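Long-range contacts in MIF (Toxoplasma gondii, PDB 4DH4), which is a putative macrophage migration inhibitory factor, a small alpha/beta protein of the MIF family that assembles as a trimer: residues P8-P13 and Y42-Q47; P56-R61 and N93-T98; D17-D22 and E85-V90; G66-S71 and T97-K102. One frame throughout, in Å; residues are numbered along the deposited sequence. Where two conformers were deposited one is given.

Contact 1 (P8-P13 and Y42-Q47); sequences PVAATP and YSQTGQ
Tyr42 and Val9 make the short polar link between residues 8-13 and the strand end at 42-47. Tyr42 has CG anti to its backbone N (chi1 -175°), and its hydroxyl donates to Val9 O, with OH and O 2.8 Å apart. The acceptor lies at the ring edge, close to the ring plane. Val9 O also takes a weak bond from Ala11 N, as part of an inverse gamma turn centred on Ala10, so two donors share this carbonyl.

Gln44 supplies the second polar group. Its side chain, extended beyond CG, reaches the loop, and Gln44 NE2 gives a weak bond to Pro8 O (3.4 Å). A water reinforces this corner, donating to Pro8 O at 2.8 Å and to Thr45 O at 2.7 Å while accepting from Gln44 NE2. A second water lies between Gln44 OE1 and Ala11 O.

Packing fills the rest. Pro8 and Thr45 lie side by side, with Pro8 CB 3.4 Å from Gly46 O. The proline nitrogen has no hydrogen to offer Thr45 OG1, which instead donates to Gly46 O at 2.7 Å. Ala10 CB touches the Gln44 amide, and Ala11 CB approaches Tyr42 CE1 obliquely at 4.0 Å.

The contact ties the loop that joins strand 2-7 to helix 13-31 onto the end of strand 39-44. The Tyr42 side chain packs on Ile5 and Cys7 of strand 2-7, on Gln16 and Leu19 of helix 13-31, and on Leu88 of helix 70-88; Thr45 touches Tyr42 of the second subunit.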
loop_
_atom_site.group_PDB
_atom_site.type_symbol
_atom_site.label_atom_id
_atom_site.label_comp_id
_atom_site.label_asym_id
_atom_site.label_seq_id
_atom_site.Cartn_x
_atom_site.Cartn_y
_atom_site.Cartn_z
ATOM N N PRO A 8 3.490 6.624 11.672
ATOM C CA PRO A 8 2.685 6.576 12.903
ATOM C C PRO A 8 2.369 7.949 13.517
ATOM O O PRO A 8 1.472 8.044 14.365
ATOM C CB PRO A 8 3.530 5.728 13.864
ATOM C CG PRO A 8 4.904 5.745 13.331
ATOM C CD PRO A 8 4.854 6.094 11.869
ATOM N N VAL A 9 3.077 8.992 13.082
ATOM C CA VAL A 9 2.912 10.344 13.649
ATOM C C VAL A 9 1.481 10.869 13.466
ATOM O O VAL A 9 0.926 10.836 12.364
ATOM C CB VAL A 9 3.958 11.349 13.080
ATOM C CG1 VAL A 9 3.616 12.789 13.458
ATOM C CG2 VAL A 9 5.369 10.998 13.559
ATOM N N ALA A 10 0.885 11.336 14.563
ATOM C CA ALA A 10 -0.459 11.893 14.532
ATOM C C ALA A 10 -0.417 13.330 14.014
ATOM O O ALA A 10 -0.557 14.290 14.780
ATOM C CB ALA A 10 -1.102 11.823 15.922
ATOM N N ALA A 11 -0.206 13.471 12.708
ATOM C CA ALA A 11 -0.079 14.782 12.082
ATOM C C ALA A 11 -1.418 15.492 12.014
ATOM O O ALA A 11 -2.438 14.896 11.654
ATOM C CB ALA A 11 0.523 14.654 10.690
ATOM N N THR A 12 -1.407 16.768 12.386
ATOM C CA THR A 12 -2.571 17.626 12.244
ATOM C C THR A 12 -2.783 17.867 10.758
ATOM O O THR A 12 -1.809 17.923 10.006
ATOM C CB THR A 12 -2.380 18.986 12.971
ATOM O OG1 THR A 12 -1.216 19.661 12.466
ATOM C CG2 THR A 12 -2.226 18.772 14.466
ATOM N N PRO A 13 -4.050 17.988 10.321
ATOM C CA PRO A 13 -4.314 18.232 8.908
ATOM C C PRO A 13 -3.492 19.386 8.315
ATOM O O PRO A 13 -3.239 19.393 7.112
ATOM C CB PRO A 13 -5.811 18.549 8.890
ATOM C CG PRO A 13 -6.355 17.766 10.028
ATOM C CD PRO A 13 -5.303 17.880 11.094
ATOM N N TYR A 42 -1.380 11.155 2.826
ATOM C CA TYR A 42 -0.791 10.785 4.104
ATOM C C TYR A 42 -1.694 9.777 4.785
ATOM O O TYR A 42 -2.912 9.932 4.819
ATOM C CB TYR A 42 -0.593 12.014 5.003
ATOM C CG TYR A 42 0.135 11.718 6.300
ATOM C CD1 TYR A 42 -0.568 11.487 7.485
ATOM C CD2 TYR A 42 1.523 11.671 6.344
ATOM C CE1 TYR A 42 0.101 11.217 8.682
ATOM C CE2 TYR A 42 2.204 11.412 7.536
ATOM C CZ TYR A 42 1.488 11.181 8.699
ATOM O OH TYR A 42 2.158 10.922 9.878
ATOM N N SER A 43 -1.090 8.737 5.334
ATOM C CA SER A 43 -1.849 7.747 6.068
ATOM C C SER A 43 -1.176 7.502 7.408
ATOM O O SER A 43 -0.029 7.047 7.453
ATOM C CB SER A 43 -1.982 6.455 5.245
ATOM O OG SER A 43 -2.597 5.427 6.008
ATOM N N GLN A 44 -1.874 7.840 8.497
ATOM C CA GLN A 44 -1.375 7.535 9.839
ATOM C C GLN A 44 -1.549 6.042 10.085
ATOM O O GLN A 44 -2.675 5.528 10.116
ATOM C CB GLN A 44 -2.080 8.364 10.936
ATOM C CG GLN A 44 -1.384 8.267 12.315
ATOM C CD GLN A 44 -2.192 8.828 13.487
ATOM O OE1 GLN A 44 -3.077 9.669 13.320
ATOM N NE2 GLN A 44 -1.859 8.375 14.688
ATOM N N THR A 45 -0.426 5.348 10.240
ATOM C CA THR A 45 -0.443 3.933 10.549
ATOM C C THR A 45 -0.693 3.749 12.045
ATOM O O THR A 45 -0.757 4.728 12.803
ATOM C CB THR A 45 0.901 3.257 10.165
ATOM O OG1 THR A 45 1.968 3.837 10.928
ATOM C CG2 THR A 45 1.190 3.435 8.676
ATOM N N GLY A 46 -0.849 2.496 12.463
ATOM C CA GLY A 46 -0.633 2.138 13.858
ATOM C C GLY A 46 0.869 2.160 14.093
ATOM O O GLY A 46 1.597 2.946 13.477
ATOM N N GLN A 47 1.343 1.286 14.966
ATOM C CA GLN A 47 2.755 1.238 15.309
ATOM C C GLN A 47 3.621 0.889 14.107
ATOM O O GLN A 47 3.207 0.126 13.229
ATOM C CB GLN A 47 3.007 0.214 16.412
ATOM C CG GLN A 47 2.229 0.465 17.688
ATOM C CD GLN A 47 2.868 -0.200 18.892
ATOM O OE1 GLN A 47 3.862 -0.923 18.773
ATOM N NE2 GLN A 47 2.307 0.051 20.063
HETATM O O HOH W 1 -0.058 5.879 15.156
HETATM O O HOH W 2 -2.786 12.073 11.325
#

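Contact 2 (P56-R61 and N93-T98); sequences PCAFIR and NRIYTT. With SO4 (sulfate ion), chain B; SO4 (sulfate ion), chain C.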
loop_
_atom_site.group_PDB
_atom_site.type_symbol
_atom_site.label_atom_id
_atom_site.label_comp_id
_atom_site.label_asym_id
_atom_site.label_seq_id
_atom_site.Cartn_x
_atom_site.Cartn_y
_atom_site.Cartn_z
ATOM N N PRO A 56 10.301 6.993 15.978
ATOM C CA PRO A 56 9.579 7.389 14.767
ATOM C C PRO A 56 10.344 7.068 13.486
ATOM O O PRO A 56 11.569 7.242 13.407
ATOM C CB PRO A 56 9.400 8.896 14.943
ATOM C CG PRO A 56 9.340 9.073 16.428
ATOM C CD PRO A 56 10.362 8.100 16.953
ATOM N N CYS A 57 9.595 6.568 12.513
ATOM C CA CYS A 57 10.107 6.174 11.211
ATOM C C CYS A 57 8.959 6.361 10.227
ATOM O O CYS A 57 7.830 6.649 10.631
ATOM C CB CYS A 57 10.581 4.712 11.238
ATOM S SG CYS A 57 9.281 3.469 11.495
ATOM N N ALA A 58 9.243 6.221 8.938
ATOM C CA ALA A 58 8.205 6.339 7.927
ATOM C C ALA A 58 8.575 5.527 6.705
ATOM O O ALA A 58 9.748 5.211 6.482
ATOM C CB ALA A 58 7.989 7.803 7.543
ATOM N N PHE A 59 7.567 5.170 5.924
ATOM C CA PHE A 59 7.852 4.694 4.587
ATOM C C PHE A 59 6.934 5.342 3.579
ATOM O O PHE A 59 5.763 5.641 3.863
ATOM C CB PHE A 59 7.877 3.170 4.495
ATOM C CG PHE A 59 6.542 2.554 4.356
ATOM C CD1 PHE A 59 5.734 2.370 5.463
ATOM C CD2 PHE A 59 6.080 2.160 3.112
ATOM C CE1 PHE A 59 4.481 1.804 5.318
ATOM C CE2 PHE A 59 4.837 1.591 2.961
ATOM C CZ PHE A 59 4.034 1.403 4.068
ATOM N N ILE A 60 7.474 5.617 2.404
ATOM C CA ILE A 60 6.664 6.247 1.383
ATOM C C ILE A 60 6.785 5.467 0.079
ATOM O O ILE A 60 7.862 4.979 -0.279
ATOM C CB ILE A 60 6.932 7.797 1.242
ATOM C CG1 ILE A 60 7.880 8.133 0.096
ATOM C CG2 ILE A 60 7.403 8.430 2.563
ATOM C CD1 ILE A 60 7.177 8.355 -1.207
ATOM N N ARG A 61 5.657 5.339 -0.605
ATOM C CA ARG A 61 5.582 4.604 -1.863
ATOM C C ARG A 61 5.373 5.587 -2.992
ATOM O O ARG A 61 4.394 6.341 -2.979
ATOM C CB ARG A 61 4.417 3.602 -1.847
ATOM C CG ARG A 61 4.469 2.548 -0.749
ATOM C CD ARG A 61 3.470 1.428 -1.046
ATOM N NE ARG A 61 3.887 0.649 -2.214
ATOM C CZ ARG A 61 3.220 0.586 -3.363
ATOM N NH1 ARG A 61 2.065 1.237 -3.513
ATOM N NH2 ARG A 61 3.702 -0.143 -4.359
ATOM N N ASN A 93 17.040 9.541 7.967
ATOM C CA ASN A 93 17.647 8.203 7.935
ATOM C C ASN A 93 16.765 7.072 8.486
ATOM O O ASN A 93 17.167 5.904 8.464
ATOM C CB ASN A 93 19.053 8.191 8.581
ATOM C CG ASN A 93 19.031 8.312 10.108
ATOM O OD1 ASN A 93 17.974 8.359 10.753
ATOM N ND2 ASN A 93 20.225 8.367 10.695
ATOM N N ARG A 94 15.573 7.424 8.968
ATOM C CA ARG A 94 14.574 6.429 9.369
ATOM C C ARG A 94 13.367 6.430 8.427
ATOM O O ARG A 94 12.283 5.992 8.788
ATOM C CB ARG A 94 14.160 6.617 10.832
ATOM C CG ARG A 94 15.267 6.167 11.785
ATOM C CD ARG A 94 14.908 6.286 13.249
ATOM N NE ARG A 94 13.832 5.399 13.692
ATOM C CZ ARG A 94 13.941 4.081 13.880
ATOM N NH1 ARG A 94 15.080 3.438 13.629
ATOM N NH2 ARG A 94 12.894 3.402 14.320
ATOM N N ILE A 95 13.589 6.907 7.204
ATOM C CA ILE A 95 12.547 6.931 6.183
ATOM C C ILE A 95 12.965 6.093 4.991
ATOM O O ILE A 95 14.033 6.330 4.400
ATOM C CB ILE A 95 12.237 8.379 5.727
ATOM C CG1 ILE A 95 11.763 9.205 6.920
ATOM C CG2 ILE A 95 11.190 8.392 4.585
ATOM C CD1 ILE A 95 11.720 10.692 6.654
ATOM N N TYR A 96 12.140 5.093 4.670
ATOM C CA TYR A 96 12.311 4.305 3.451
ATOM C C TYR A 96 11.390 4.845 2.377
ATOM O O TYR A 96 10.195 5.033 2.617
ATOM C CB TYR A 96 11.958 2.832 3.670
ATOM C CG TYR A 96 13.079 1.912 4.132
ATOM C CD1 TYR A 96 14.430 2.289 4.044
ATOM C CD2 TYR A 96 12.778 0.630 4.616
ATOM C CE1 TYR A 96 15.449 1.419 4.468
ATOM C CE2 TYR A 96 13.783 -0.244 5.029
ATOM C CZ TYR A 96 15.114 0.157 4.948
ATOM O OH TYR A 96 16.115 -0.708 5.356
ATOM N N THR A 97 11.944 5.088 1.195
ATOM C CA THR A 97 11.144 5.434 0.021
ATOM C C THR A 97 11.392 4.366 -1.039
ATOM O O THR A 97 12.544 4.087 -1.371
ATOM C CB THR A 97 11.507 6.833 -0.535
ATOM O OG1 THR A 97 11.389 7.823 0.497
ATOM C CG2 THR A 97 10.570 7.208 -1.671
ATOM N N THR A 98 10.320 3.752 -1.538
ATOM C CA THR A 98 10.447 2.755 -2.613
ATOM C C THR A 98 9.684 3.197 -3.848
ATOM O O THR A 98 8.648 3.874 -3.750
ATOM C CB THR A 98 10.019 1.328 -2.173
ATOM O OG1 THR A 98 8.609 1.291 -1.914
ATOM C CG2 THR A 98 10.784 0.888 -0.929
HETATM S S SO4 B . 6.907 -1.571 -2.670
HETATM O O1 SO4 B . 8.221 -1.408 -2.046
HETATM O O2 SO4 B . 5.905 -1.075 -1.739
HETATM O O3 SO4 B . 6.904 -0.816 -3.907
HETATM O O4 SO4 B . 6.705 -3.000 -2.917
HETATM S S SO4 C . 1.338 0.771 -7.411
HETATM O O1 SO4 C . 0.861 1.780 -8.358
HETATM O O2 SO4 C . 0.748 1.060 -6.113
HETATM O O3 SO4 C . 0.929 -0.530 -7.903
HETATM O O4 SO4 C . 2.796 0.880 -7.340
HETATM O O HOH W 3 8.089 2.401 0.598
#
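Arg94 wraps around the carbonyl of Pro56 at the start of a parallel strand pair, the two strands of the beta-alpha-beta unit formed by strand 58-65, helix 70-88 and strand 95-102. Its CB lies 3.7 Å from Pro56 O and also touches Cys57 CB. CG stays near the same oxygen, Arg94 CD closes to 3.5 Å from Pro56 O, and the bend at chi3 (66°) places NE, which donates to Pro56 O at 2.9 Å. The oxygen lies near the guanidinium plane, whereas NE sits well above the carbonyl plane. At the tip NH2 passes Cys57 CB and bonds to Asp55 O, and NH1 bonds to Phe50 O.

Four backbone bonds follow, from Ala58 N to Arg94 O through to Thr98 N to Ile60 O. Ala58, Ile95, Ile60 and Thr97 share the face toward helix 70-88.

At the Arg61-Thr98 end, on the face shared with Phe59 and Tyr96, both sulfates lie at the edge of the Arg61 guanidinium, in its plane. Arg61 NE donates to O2 of the chain B sulfate (2.7 Å). Arg61 NH1 bonds to O2 of the chain C sulfate, and Thr98 OG1 to the former ion. Arg61 of both neighbouring subunits lies close by, so the sulfates, probably from the crystallisation liquor, may offset clustered positive charge.

Contact 3 (D17-D22 and E85-V90); sequences DALLKD and ERHLGV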
loop_
_atom_site.group_PDB
_atom_site.type_symbol
_atom_site.label_atom_id
_atom_site.label_comp_id
_atom_site.label_asym_id
_atom_site.label_seq_id
_atom_site.Cartn_x
_atom_site.Cartn_y
_atom_site.Cartn_z
ATOM N N ASP A 17 -1.227 19.136 5.211
ATOM C CA ASP A 17 -1.385 20.015 4.049
ATOM C C ASP A 17 -0.042 20.545 3.553
ATOM O O ASP A 17 0.254 20.463 2.359
ATOM C CB ASP A 17 -2.337 21.182 4.360
ATOM C CG ASP A 17 -3.770 20.903 3.938
ATOM O OD1 ASP A 17 -3.983 20.448 2.790
ATOM O OD2 ASP A 17 -4.694 21.148 4.747
ATOM N N ALA A 18 0.765 21.068 4.475
ATOM C CA ALA A 18 2.086 21.620 4.145
ATOM C C ALA A 18 3.038 20.548 3.604
ATOM O O ALA A 18 3.744 20.768 2.610
ATOM C CB ALA A 18 2.697 22.309 5.361
ATOM N N LEU A 19 3.043 19.392 4.264
ATOM C CA LEU A 19 3.808 18.237 3.803
ATOM C C LEU A 19 3.429 17.838 2.378
ATOM O O LEU A 19 4.304 17.666 1.515
ATOM C CB LEU A 19 3.612 17.048 4.752
ATOM C CG LEU A 19 4.327 15.743 4.382
ATOM C CD1 LEU A 19 5.847 15.948 4.273
ATOM C CD2 LEU A 19 3.987 14.652 5.385
ATOM N N LEU A 20 2.130 17.692 2.137
ATOM C CA LEU A 20 1.662 17.183 0.851
ATOM C C LEU A 20 1.880 18.186 -0.275
ATOM O O LEU A 20 2.145 17.795 -1.407
ATOM C CB LEU A 20 0.206 16.712 0.923
ATOM C CG LEU A 20 -0.107 15.541 1.866
ATOM C CD1 LEU A 20 -1.595 15.235 1.851
ATOM C CD2 LEU A 20 0.694 14.273 1.529
ATOM N N LYS A 21 1.803 19.476 0.047
ATOM C CA LYS A 21 2.171 20.523 -0.909
ATOM C C LYS A 21 3.641 20.445 -1.304
ATOM O O LYS A 21 3.977 20.622 -2.474
ATOM C CB LYS A 21 1.852 21.910 -0.350
ATOM C CG LYS A 21 0.384 22.224 -0.371
ATOM C CD LYS A 21 0.122 23.620 0.156
ATOM C CE LYS A 21 -1.342 23.796 0.520
ATOM N NZ LYS A 21 -2.240 23.615 -0.640
ATOM N N ASP A 22 4.512 20.195 -0.327
ATOM C CA ASP A 22 5.937 20.001 -0.594
ATOM C C ASP A 22 6.135 18.748 -1.445
ATOM O O ASP A 22 6.917 18.755 -2.395
ATOM C CB ASP A 22 6.729 19.874 0.712
ATOM C CG ASP A 22 7.026 21.223 1.367
ATOM O OD1 ASP A 22 7.548 21.219 2.502
ATOM O OD2 ASP A 22 6.752 22.281 0.754
ATOM N N GLU A 85 10.995 15.095 7.598
ATOM C CA GLU A 85 11.798 15.511 8.750
ATOM C C GLU A 85 11.349 16.884 9.233
ATOM O O GLU A 85 11.150 17.097 10.429
ATOM C CB GLU A 85 13.271 15.549 8.371
ATOM C CG GLU A 85 14.217 15.768 9.539
ATOM C CD GLU A 85 15.653 15.616 9.109
ATOM O OE1 GLU A 85 16.273 14.595 9.471
ATOM O OE2 GLU A 85 16.151 16.503 8.374
ATOM N N ARG A 86 11.183 17.792 8.274
ATOM C CA ARG A 86 10.741 19.169 8.497
ATOM C C ARG A 86 9.331 19.243 9.091
ATOM O O ARG A 86 9.098 19.965 10.062
ATOM C CB ARG A 86 10.805 19.917 7.160
ATOM C CG ARG A 86 10.527 21.414 7.181
ATOM C CD ARG A 86 11.195 22.092 5.967
ATOM N NE ARG A 86 10.587 21.728 4.677
ATOM C CZ ARG A 86 11.155 20.962 3.738
ATOM N NH1 ARG A 86 12.369 20.444 3.914
ATOM N NH2 ARG A 86 10.503 20.707 2.610
ATOM N N HIS A 87 8.394 18.491 8.518
ATOM C CA HIS A 87 6.991 18.576 8.928
ATOM C C HIS A 87 6.563 17.603 10.025
ATOM O O HIS A 87 5.621 17.892 10.769
ATOM C CB HIS A 87 6.070 18.445 7.713
ATOM C CG HIS A 87 6.239 19.547 6.718
ATOM N ND1 HIS A 87 5.860 20.846 6.979
ATOM C CD2 HIS A 87 6.772 19.552 5.474
ATOM C CE1 HIS A 87 6.138 21.602 5.933
ATOM N NE2 HIS A 87 6.689 20.841 5.004
ATOM N N LEU A 88 7.235 16.460 10.127
ATOM C CA LEU A 88 6.812 15.410 11.064
ATOM C C LEU A 88 7.799 15.156 12.203
ATOM O O LEU A 88 7.444 14.527 13.199
ATOM C CB LEU A 88 6.521 14.089 10.328
ATOM C CG LEU A 88 5.567 14.093 9.124
ATOM C CD1 LEU A 88 5.524 12.713 8.474
ATOM C CD2 LEU A 88 4.164 14.550 9.497
ATOM N N GLY A 89 9.030 15.638 12.042
ATOM C CA GLY A 89 10.096 15.418 13.018
ATOM C C GLY A 89 10.783 14.067 12.910
ATOM O O GLY A 89 11.591 13.713 13.770
ATOM N N VAL A 90 10.463 13.311 11.858
ATOM C CA VAL A 90 11.042 11.984 11.640
ATOM C C VAL A 90 12.417 12.128 10.994
ATOM O O VAL A 90 12.528 12.753 9.943
ATOM C CB VAL A 90 10.129 11.100 10.728
ATOM C CG1 VAL A 90 10.759 9.725 10.491
ATOM C CG2 VAL A 90 8.730 10.960 11.322
#
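His87 and Asp22 both hold CG anti to the carbonyl carbon (chi1 -63° and -80°), and the imidazole and carboxylate meet between the two helices of the MIF fold, 13-31 and 70-88. The result is a His-carboxylate hydrogen bond: His87 NE2 donates to Asp22 OD1 at 2.7 Å, and the oxygen lies in the ring plane. Arg86, bent at chi3, comes tip to tip with the same carboxylate, and Arg86 NH2 forms a salt bridge to Asp22 OD1 at 3.0 Å. A single oxygen is therefore gripped twice. The negative charge of Asp22 would be expected to favour a protonated His87, although the arginine beside it should partly offset this.

Next to the polar pair, one face of the imidazole lies over the backbone of Ala18 and Leu19, with Leu19 N over the ring centre and Leu19 CA 3.6 Å from His87 CD2. Ala18 CB sits 3.6 Å from His87 CE1. Farther in, Leu19 and Leu88 cross at about a right angle, Leu19 CD2 meeting Leu88 CD1 at 4.0 Å; Leu19 also packs on Ile5 and Leu88 on Cys7, both of strand 2-7. Gln15 of the first helix bonds to His87 O, a further tie close to where Gly89, with positive phi, is the first residue to leave the helical conformation after helix 70-88. At Asp22 OD1 the two donors, Arg86 NH2 and His87 NE2, arrive from opposite faces of the carboxylate plane.

Contact 4 (G66-S71 and T97-K102); sequences GGITSS and TTFTNK. With SO4 (sulfate ion), chain C; SO4 (sulfate ion), chain B.
Gly66 faces the side chain of Asn101 where the chain turns back from strand 58-65. It has positive phi (72°), and its carbonyl is held by the hydroxyl of Ser64. Gly67 follows, again with positive phi, and its backbone angles would jam a CB against the carbonyl of Gly66, so glycine suits this turn.

Ile68 carries most of the packing, and its two branches meet different residues of the strand. Ile68 CG1 is anti to the carbonyl carbon (chi1 -59°) and rests 3.7 Å from Thr100 O and 3.8 Å from Asn101 CA. Ile68 CG2, on the other branch, meets Phe99 CB at 3.9 Å, while CD1 comes to the edge of the Phe99 ring, near its plane. Ile68 CB and CG1 also touch Asn101 CB, each at 4.0 Å. Thr69 then occupies the N-cap of helix 70-88, its OG1 bonding to Thr72 N.

On the strand side Lys102 NZ donates to O3 of the chain C sulfate at 2.9 Å; NZ also bonds to Phe99 O of the third subunit. Thr100 CG2 lies 3.5 Å from O4 of the chain C sulfate.

The contact thus brings the connection between strand 58-65 and helix 70-88 against the far half of strand 95-102. Phe99 continues inward onto Val62 of strand 58-65 and onto Asn73 and Ile76 of the helix, and Thr97 and Thr98 extend the sheet to a strand of the second subunit.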
loop_
_atom_site.group_PDB
_atom_site.type_symbol
_atom_site.label_atom_id
_atom_site.label_comp_id
_atom_site.label_asym_id
_atom_site.label_seq_id
_atom_site.Cartn_x
_atom_site.Cartn_y
_atom_site.Cartn_z
ATOM N N GLY A 66 6.831 5.457 -16.200
ATOM C CA GLY A 66 8.166 5.897 -16.611
ATOM C C GLY A 66 8.763 6.882 -15.621
ATOM O O GLY A 66 8.097 7.319 -14.682
ATOM N N GLY A 67 10.029 7.235 -15.839
ATOM C CA GLY A 67 10.689 8.270 -15.049
ATOM C C GLY A 67 11.358 7.703 -13.817
ATOM O O GLY A 67 12.017 8.424 -13.085
ATOM N N ILE A 68 11.196 6.402 -13.593
ATOM C CA ILE A 68 11.801 5.750 -12.429
ATOM C C ILE A 68 13.234 5.351 -12.781
ATOM O O ILE A 68 13.446 4.449 -13.584
ATOM C CB ILE A 68 10.954 4.527 -11.944
ATOM C CG1 ILE A 68 9.523 4.965 -11.572
ATOM C CG2 ILE A 68 11.643 3.784 -10.770
ATOM C CD1 ILE A 68 9.438 6.077 -10.492
ATOM N N THR A 69 14.216 6.057 -12.213
ATOM C CA THR A 69 15.633 5.787 -12.508
ATOM C C THR A 69 16.444 6.034 -11.246
ATOM O O THR A 69 15.992 6.756 -10.370
ATOM C CB THR A 69 16.205 6.719 -13.608
ATOM O OG1 THR A 69 16.330 8.055 -13.095
ATOM C CG2 THR A 69 15.330 6.721 -14.858
ATOM N N SER A 70 17.656 5.490 -11.171
ATOM C CA SER A 70 18.476 5.708 -9.980
ATOM C C SER A 70 18.613 7.197 -9.605
ATOM O O SER A 70 18.416 7.554 -8.444
ATOM C CB SER A 70 19.853 5.042 -10.117
ATOM O OG SER A 70 20.484 4.981 -8.848
ATOM N N SER A 71 18.931 8.047 -10.582
ATOM C CA SER A 71 19.151 9.475 -10.304
ATOM C C SER A 71 17.867 10.172 -9.865
ATOM O O SER A 71 17.862 10.929 -8.890
ATOM C CB SER A 71 19.758 10.197 -11.510
ATOM O OG SER A 71 20.856 9.483 -12.048
ATOM N N THR A 97 11.944 5.088 1.195
ATOM C CA THR A 97 11.144 5.434 0.021
ATOM C C THR A 97 11.392 4.366 -1.039
ATOM O O THR A 97 12.544 4.087 -1.371
ATOM C CB THR A 97 11.507 6.833 -0.535
ATOM O OG1 THR A 97 11.389 7.823 0.497
ATOM C CG2 THR A 97 10.570 7.208 -1.671
ATOM N N THR A 98 10.320 3.752 -1.538
ATOM C CA THR A 98 10.447 2.755 -2.613
ATOM C C THR A 98 9.684 3.197 -3.848
ATOM O O THR A 98 8.648 3.874 -3.750
ATOM C CB THR A 98 10.019 1.328 -2.173
ATOM O OG1 THR A 98 8.609 1.291 -1.914
ATOM C CG2 THR A 98 10.784 0.888 -0.929
ATOM N N PHE A 99 10.203 2.795 -5.005
ATOM C CA PHE A 99 9.759 3.301 -6.296
ATOM C C PHE A 99 9.264 2.173 -7.179
ATOM O O PHE A 99 9.839 1.075 -7.187
ATOM C CB PHE A 99 10.899 4.068 -6.969
ATOM C CG PHE A 99 11.351 5.269 -6.185
ATOM C CD1 PHE A 99 10.860 6.542 -6.491
ATOM C CD2 PHE A 99 12.238 5.131 -5.119
ATOM C CE1 PHE A 99 11.251 7.655 -5.749
ATOM C CE2 PHE A 99 12.633 6.255 -4.361
ATOM C CZ PHE A 99 12.139 7.504 -4.685
ATOM N N THR A 100 8.194 2.448 -7.919
ATOM C CA THR A 100 7.587 1.455 -8.802
ATOM C C THR A 100 7.315 2.071 -10.166
ATOM O O THR A 100 6.637 3.102 -10.264
ATOM C CB THR A 100 6.277 0.892 -8.191
ATOM O OG1 THR A 100 6.557 0.303 -6.908
ATOM C CG2 THR A 100 5.659 -0.162 -9.106
ATOM N N ASN A 101 7.880 1.458 -11.205
ATOM C CA ASN A 101 7.600 1.853 -12.581
ATOM C C ASN A 101 6.389 1.097 -13.114
ATOM O O ASN A 101 6.378 -0.148 -13.164
ATOM C CB ASN A 101 8.791 1.582 -13.495
ATOM C CG ASN A 101 8.475 1.896 -14.950
ATOM O OD1 ASN A 101 8.438 1.003 -15.808
ATOM N ND2 ASN A 101 8.204 3.157 -15.224
ATOM N N LYS A 102 5.368 1.851 -13.500
ATOM C CA LYS A 102 4.156 1.267 -14.047
ATOM C C LYS A 102 4.099 1.428 -15.555
ATOM O O LYS A 102 4.514 2.457 -16.091
ATOM C CB LYS A 102 2.912 1.922 -13.424
ATOM C CG LYS A 102 2.900 1.995 -11.894
ATOM C CD LYS A 102 2.901 0.605 -11.239
ATOM C CE LYS A 102 1.631 -0.183 -11.540
ATOM N NZ LYS A 102 1.559 -1.374 -10.646
HETATM S S SO4 C . 1.338 0.771 -7.411
HETATM O O1 SO4 C . 0.861 1.780 -8.358
HETATM O O2 SO4 C . 0.748 1.060 -6.113
HETATM O O3 SO4 C . 0.929 -0.530 -7.903
HETATM O O4 SO4 C . 2.796 0.880 -7.340
HETATM S S SO4 B . 6.907 -1.571 -2.670
HETATM O O1 SO4 B . 8.221 -1.408 -2.046
HETATM O O2 SO4 B . 5.905 -1.075 -1.739
HETATM O O3 SO4 B . 6.904 -0.816 -3.907
HETATM O O4 SO4 B . 6.705 -3.000 -2.917
#

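How the contacts relate
Contact 2 is the buried one, a ladder inside the sheet; contact 3 lies at the surface, while contacts 1 and 4 are partly buried, on opposite sides of the chain's centre. Contacts 2 and 4 share strand 95-102 and both sulfates, and contacts 3 and 4 use opposite ends of helix 70-88. Contacts 1 and 3 share an apolar boundary between strand 39-44 and the two helices, and Val90 of contact 3 meets Cys57 and Ile95 of contact 2. The chemistry changes with place: regular backbone bonding in the sheet, a charged cluster over apolar packing between the helices, water-bridged carbonyls in one loop and isoleucine packing in the other.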